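Local coordinates for protein FAD synthase (Thermoplasma volcanium GSS1, PDB 3GLV) that probably transfers the AMP portion of ATP to flavin mononucleotide, making the coenzyme FAD and releasing diphosphate, at residues Phe51-Arg56 with Ala69-Glu74; Glu101-Ile106 with Val113-Ile118. One frame throughout, in Å; residues are numbered along the deposited sequence.

Contact 1. Residues Phe51-Arg56 with Ala69-Glu74; sequences FDENSR and AILGHE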
loop_
_atom_site.group_PDB
_atom_site.type_symbol
_atom_site.label_atom_id
_atom_site.label_comp_id
_atom_site.label_asym_id
_atom_site.label_seq_id
_atom_site.Cartn_x
_atom_site.Cartn_y
_atom_site.Cartn_z
ATOM N N PHE A 51 -5.831 12.928 -4.268
ATOM C CA PHE A 51 -6.807 11.928 -3.812
ATOM C C PHE A 51 -7.611 12.476 -2.628
ATOM O O PHE A 51 -7.047 13.106 -1.726
ATOM C CB PHE A 51 -6.076 10.647 -3.402
ATOM C CG PHE A 51 -5.664 9.780 -4.555
ATOM C CD1 PHE A 51 -6.618 9.013 -5.230
ATOM C CD2 PHE A 51 -4.329 9.638 -4.899
ATOM C CE1 PHE A 51 -6.271 8.185 -6.255
ATOM C CE2 PHE A 51 -3.938 8.805 -5.940
ATOM C CZ PHE A 51 -4.931 8.073 -6.655
ATOM N N ASP A 52 -8.911 12.202 -2.605
ATOM C CA ASP A 52 -9.783 12.728 -1.522
ATOM C C ASP A 52 -9.531 11.947 -0.229
ATOM O O ASP A 52 -8.925 10.871 -0.241
ATOM C CB ASP A 52 -11.246 12.539 -1.905
ATOM C CG ASP A 52 -11.580 11.055 -2.010
ATOM O OD1 ASP A 52 -11.317 10.407 -3.065
ATOM O OD2 ASP A 52 -11.937 10.488 -0.980
ATOM N N GLU A 53 -10.007 12.491 0.888
ATOM C CA GLU A 53 -9.627 11.997 2.209
ATOM C C GLU A 53 -10.077 10.584 2.474
ATOM O O GLU A 53 -9.353 9.844 3.075
ATOM C CB GLU A 53 -10.076 12.932 3.343
ATOM C CG GLU A 53 -11.580 12.978 3.552
ATOM C CD GLU A 53 -12.067 14.225 4.292
ATOM O OE1 GLU A 53 -11.293 15.199 4.474
ATOM O OE2 GLU A 53 -13.240 14.173 4.717
ATOM N N ASN A 54 -11.250 10.189 1.994
ATOM C CA ASN A 54 -11.724 8.832 2.201
ATOM C C ASN A 54 -10.893 7.837 1.414
ATOM O O ASN A 54 -10.557 6.749 1.915
ATOM C CB ASN A 54 -13.207 8.691 1.836
ATOM C CG ASN A 54 -14.073 9.584 2.691
ATOM O OD1 ASN A 54 -13.738 9.878 3.838
ATOM N ND2 ASN A 54 -15.141 10.071 2.124
ATOM N N SER A 55 -10.514 8.220 0.198
ATOM C CA SER A 55 -9.624 7.374 -0.596
ATOM C C SER A 55 -8.279 7.213 0.092
ATOM O O SER A 55 -7.777 6.078 0.209
ATOM C CB SER A 55 -9.448 7.905 -2.005
ATOM O OG SER A 55 -10.676 7.840 -2.703
ATOM N N ARG A 56 -7.714 8.314 0.583
ATOM C CA ARG A 56 -6.378 8.211 1.166
ATOM C C ARG A 56 -6.412 7.306 2.399
ATOM O O ARG A 56 -5.487 6.522 2.628
ATOM C CB ARG A 56 -5.784 9.582 1.508
ATOM C CG ARG A 56 -5.462 10.419 0.268
ATOM C CD ARG A 56 -4.799 11.815 0.530
ATOM N NE ARG A 56 -5.734 12.840 0.978
ATOM C CZ ARG A 56 -5.949 13.187 2.244
ATOM N NH1 ARG A 56 -5.260 12.613 3.232
ATOM N NH2 ARG A 56 -6.830 14.146 2.539
ATOM N N ALA A 69 -6.763 2.973 11.001
ATOM C CA ALA A 69 -6.607 4.282 10.403
ATOM C C ALA A 69 -7.838 5.102 10.589
ATOM O O ALA A 69 -8.965 4.614 10.401
ATOM C CB ALA A 69 -6.240 4.163 8.924
ATOM N N ILE A 70 -7.617 6.358 10.959
ATOM C CA ILE A 70 -8.680 7.307 11.158
ATOM C C ILE A 70 -8.397 8.679 10.570
ATOM O O ILE A 70 -7.236 9.110 10.379
ATOM C CB ILE A 70 -9.069 7.465 12.643
ATOM C CG1 ILE A 70 -7.916 8.001 13.465
ATOM C CG2 ILE A 70 -9.572 6.104 13.267
ATOM C CD1 ILE A 70 -8.408 8.432 14.811
ATOM N N LEU A 71 -9.469 9.393 10.295
ATOM C CA LEU A 71 -9.340 10.783 9.875
ATOM C C LEU A 71 -8.987 11.672 11.089
ATOM O O LEU A 71 -9.506 11.507 12.188
ATOM C CB LEU A 71 -10.623 11.236 9.187
ATOM C CG LEU A 71 -10.691 11.354 7.647
ATOM C CD1 LEU A 71 -9.601 10.714 6.875
ATOM C CD2 LEU A 71 -12.091 10.949 7.084
ATOM N N GLY A 72 -8.124 12.633 10.883
ATOM C CA GLY A 72 -7.783 13.562 11.921
ATOM C C GLY A 72 -8.824 14.651 12.153
ATOM O O GLY A 72 -9.876 14.661 11.559
ATOM N N HIS A 73 -8.501 15.558 13.051
ATOM C CA HIS A 73 -9.396 16.630 13.421
ATOM C C HIS A 73 -8.991 17.937 12.837
ATOM O O HIS A 73 -7.911 18.437 13.045
ATOM C CB HIS A 73 -9.499 16.771 14.923
ATOM C CG HIS A 73 -10.445 15.809 15.535
ATOM N ND1 HIS A 73 -11.740 15.688 15.113
ATOM C CD2 HIS A 73 -10.275 14.894 16.507
ATOM C CE1 HIS A 73 -12.341 14.752 15.815
ATOM N NE2 HIS A 73 -11.473 14.256 16.669
ATOM N N GLU A 74 -9.954 18.477 12.137
ATOM C CA GLU A 74 -9.862 19.604 11.266
ATOM C C GLU A 74 -8.889 20.740 11.566
ATOM O O GLU A 74 -8.526 21.470 10.666
ATOM C CB GLU A 74 -11.280 20.104 11.029
ATOM C CG GLU A 74 -12.281 18.949 10.748
ATOM C CD GLU A 74 -12.618 18.100 11.961
ATOM O OE1 GLU A 74 -12.067 18.335 13.026
ATOM O OE2 GLU A 74 -13.475 17.209 11.863
#

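Contact 2. Residues Glu101-Ile106 with Val113-Ile118; sequences ELQSKI and VKIVRI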
loop_
_atom_site.group_PDB
_atom_site.type_symbol
_atom_site.label_atom_id
_atom_site.label_comp_id
_atom_site.label_asym_id
_atom_site.label_seq_id
_atom_site.Cartn_x
_atom_site.Cartn_y
_atom_site.Cartn_z
ATOM N N GLU A 101 7.849 21.220 20.241
ATOM C CA GLU A 101 6.546 21.867 20.443
ATOM C C GLU A 101 5.528 20.900 21.042
ATOM O O GLU A 101 4.790 21.254 21.933
ATOM C CB GLU A 101 6.016 22.307 19.095
ATOM C CG GLU A 101 4.983 23.390 19.090
ATOM C CD GLU A 101 5.127 24.248 17.808
ATOM O OE1 GLU A 101 5.433 23.681 16.726
ATOM O OE2 GLU A 101 4.963 25.483 17.879
ATOM N N LEU A 102 5.497 19.676 20.509
ATOM C CA LEU A 102 4.582 18.654 21.022
ATOM C C LEU A 102 4.965 18.263 22.466
ATOM O O LEU A 102 4.093 18.044 23.318
ATOM C CB LEU A 102 4.569 17.436 20.117
ATOM C CG LEU A 102 3.609 16.310 20.536
ATOM C CD1 LEU A 102 2.133 16.793 20.571
ATOM C CD2 LEU A 102 3.792 15.069 19.625
ATOM N N GLN A 103 6.269 18.201 22.724
ATOM C CA GLN A 103 6.752 17.877 24.030
ATOM C C GLN A 103 6.299 18.912 25.071
ATOM O O GLN A 103 5.872 18.519 26.151
ATOM C CB GLN A 103 8.270 17.746 24.039
ATOM C CG GLN A 103 8.787 17.232 25.331
ATOM C CD GLN A 103 8.372 15.792 25.593
ATOM O OE1 GLN A 103 8.618 14.913 24.775
ATOM N NE2 GLN A 103 7.738 15.550 26.745
ATOM N N SER A 104 6.369 20.208 24.758
ATOM C CA SER A 104 5.890 21.246 25.709
ATOM C C SER A 104 4.416 21.082 26.013
ATOM O O SER A 104 4.014 21.266 27.146
ATOM C CB SER A 104 6.060 22.680 25.185
ATOM O OG SER A 104 7.435 22.975 24.966
ATOM N N LYS A 105 3.614 20.770 24.988
ATOM C CA LYS A 105 2.177 20.531 25.213
ATOM C C LYS A 105 1.923 19.368 26.194
ATOM O O LYS A 105 1.179 19.516 27.168
ATOM C CB LYS A 105 1.462 20.262 23.898
ATOM C CG LYS A 105 1.362 21.514 23.000
ATOM C CD LYS A 105 0.337 21.291 21.816
ATOM C CE LYS A 105 0.282 22.511 20.844
ATOM N NZ LYS A 105 1.519 22.663 20.067
ATOM N N ILE A 106 2.612 18.251 25.938
ATOM C CA ILE A 106 2.568 17.057 26.773
ATOM C C ILE A 106 2.920 17.381 28.200
ATOM O O ILE A 106 2.186 17.011 29.112
ATOM C CB ILE A 106 3.557 15.921 26.256
ATOM C CG1 ILE A 106 3.101 15.318 24.956
ATOM C CG2 ILE A 106 3.721 14.745 27.258
ATOM C CD1 ILE A 106 1.677 15.514 24.729
ATOM N N VAL A 113 2.941 10.253 27.376
ATOM C CA VAL A 113 2.977 9.983 25.921
ATOM C C VAL A 113 4.413 10.240 25.521
ATOM O O VAL A 113 4.967 11.269 25.900
ATOM C CB VAL A 113 2.093 10.948 25.113
ATOM C CG1 VAL A 113 2.311 10.679 23.633
ATOM C CG2 VAL A 113 0.569 10.807 25.513
ATOM N N LYS A 114 5.027 9.302 24.807
ATOM C CA LYS A 114 6.438 9.415 24.426
ATOM C C LYS A 114 6.485 9.834 22.955
ATOM O O LYS A 114 5.730 9.316 22.103
ATOM C CB LYS A 114 7.116 8.055 24.620
ATOM C CG LYS A 114 8.631 8.038 24.366
ATOM C CD LYS A 114 9.200 6.606 24.362
ATOM C CE LYS A 114 10.724 6.591 24.355
ATOM N NZ LYS A 114 11.182 5.204 24.406
ATOM N N ILE A 115 7.356 10.769 22.636
ATOM C CA ILE A 115 7.539 11.189 21.258
ATOM C C ILE A 115 8.804 10.521 20.729
ATOM O O ILE A 115 9.871 10.620 21.374
ATOM C CB ILE A 115 7.716 12.717 21.122
ATOM C CG1 ILE A 115 6.534 13.500 21.719
ATOM C CG2 ILE A 115 7.789 13.132 19.662
ATOM C CD1 ILE A 115 6.918 15.026 21.831
ATOM N N VAL A 116 8.725 9.909 19.549
ATOM C CA VAL A 116 9.902 9.276 18.928
ATOM C C VAL A 116 10.102 9.739 17.493
ATOM O O VAL A 116 9.184 9.667 16.670
ATOM C CB VAL A 116 9.780 7.753 19.012
ATOM C CG1 VAL A 116 10.853 6.998 18.167
ATOM C CG2 VAL A 116 9.881 7.320 20.471
ATOM N N ARG A 117 11.293 10.255 17.171
ATOM C CA ARG A 117 11.597 10.534 15.769
ATOM C C ARG A 117 12.048 9.239 15.062
ATOM O O ARG A 117 12.893 8.501 15.582
ATOM C CB ARG A 117 12.653 11.628 15.637
ATOM C CG ARG A 117 12.103 13.031 15.861
ATOM C CD ARG A 117 13.153 14.187 15.706
ATOM N NE ARG A 117 14.345 13.963 16.512
ATOM C CZ ARG A 117 15.514 13.493 16.076
ATOM N NH1 ARG A 117 15.740 13.214 14.795
ATOM N NH2 ARG A 117 16.496 13.307 16.949
ATOM N N ILE A 118 11.469 8.965 13.884
ATOM C CA ILE A 118 11.883 7.848 13.052
ATOM C C ILE A 118 13.156 8.133 12.277
ATOM O O ILE A 118 13.402 9.265 11.919
ATOM C CB ILE A 118 10.792 7.479 12.074
ATOM C CG1 ILE A 118 9.533 7.123 12.877
ATOM C CG2 ILE A 118 11.274 6.354 11.071
ATOM C CD1 ILE A 118 9.709 5.969 13.920
HETATM O O HOH W 1 6.844 12.691 27.052
HETATM O O HOH W 2 8.949 12.094 24.593
#

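Contact 1. Residues Phe51-Arg56 with Ala69-Glu74
Ser55 OG donates to Asp52 OD1 over 2.7 Å, on the syn side of the carboxylate, and this bond holds the carboxylate of the N-cap residue, right before the turn whose Glu53 and Asn54 meet Leu71. The other oxygen of Asp52, OD2, takes Ser55 N at 2.9 Å from well above the carboxylate plane. The contact itself is small, one leucine against the backbone and polar side chains of the helix start, with no hydrogen bond across. Leu71 CD1 comes up to the backbone oxygen Glu53 O (3.9 Å), while CD2 reaches Asn54 OD1 (3.8 Å) and lies 4.1 Å from Glu53 CG. Both helix side chains cross the leucine at about a right angle. Glu53 places CG between its own N and carbonyl carbon (chi1 69°), then extends, so its methylenes pass the leucine and OE1 goes on to accept from Asp39 N. Glu53 CA sits over one face of the Arg56 guanidinium, offset toward the rim; Arg56 NE donates to Phe51 O, and NH2 forms a salt bridge with Asp39. Ser55 also packs on Leu16 of the second subunit. Leu71 continues onto Leu57, so the first turn of helix 53-60 rests on the end of strand 68-71, an outer strand of the chain's sheet beside strand 31-36.

Contact 2. Residues Glu101-Ile106 with Val113-Ile118
Val113, just before strand 114-117, meets Ile106 of the helix: Ile106 CG2 lies 3.9 Å from Val113 O, and the two side chains come together more loosely, with Ile106 CG1 4.5 Å from Val113 CB. The same carbonyl oxygen is also tied to the helix by water. Water 1 donates to Val113 O over 2.6 Å and accepts from Gln103 NE2, whose other amide hydrogen bond goes to Asn107 OD1 one turn further along.

Two residues on, Ile115 has the largest share of the contact. Its backbone N donates to water 2 at 2.9 Å, and that water in turn donates to Gln103 OE1. One glutamine amide therefore bridges, through two waters, to the carbonyl of Val113, just before the strand, and the N-H of Ile115 within it, which fixes how the amide is turned. Gln103 can do this because its chain starts anti to the backbone N and then bends at chi2 (67°), swinging the amide back toward the strand. Ile115 CD1 sits close against Gln103, 3.4 Å from both its backbone N and its OE1. Across from OE1, Leu102 closes in: Ile115 CD1 is 3.8 Å from Leu102 CB, and Ile115 CG1 is equally near Leu102 CD2.

Further on, Arg117 forms a salt bridge with Glu99, earlier in helix 96-109. That helix thus packs against strand 114-117 within a beta-alpha-beta unit whose first strand, 88-91, pairs with 114-117 and contributes Ile89, which touches both Leu102 and Val113; Met77 of helix 77-84 adjoins Leu102.

In the fold
Both contacts set a helix against an outer strand of the same five-stranded parallel sheet, whose order is 68-71, 31-36, 4-9, 88-91, 114-117. Contact 1 is at the 68-71 border and contact 2 at the 114-117 border, so they lie on opposite sides of the chain's centre, their own centres 23 Å apart and their nearest atoms about 12 Å apart. Along the chain they come in series, contact 1 closing before contact 2 opens. Between them in the sheet runs strand 4-9, leading into Val10 and Phe11, inferred to bind ATP. The two contacts thus pack helices on the two edge strands of the sheet of this nucleotidyltransferase fold, with contact 1 the nearer to Val10.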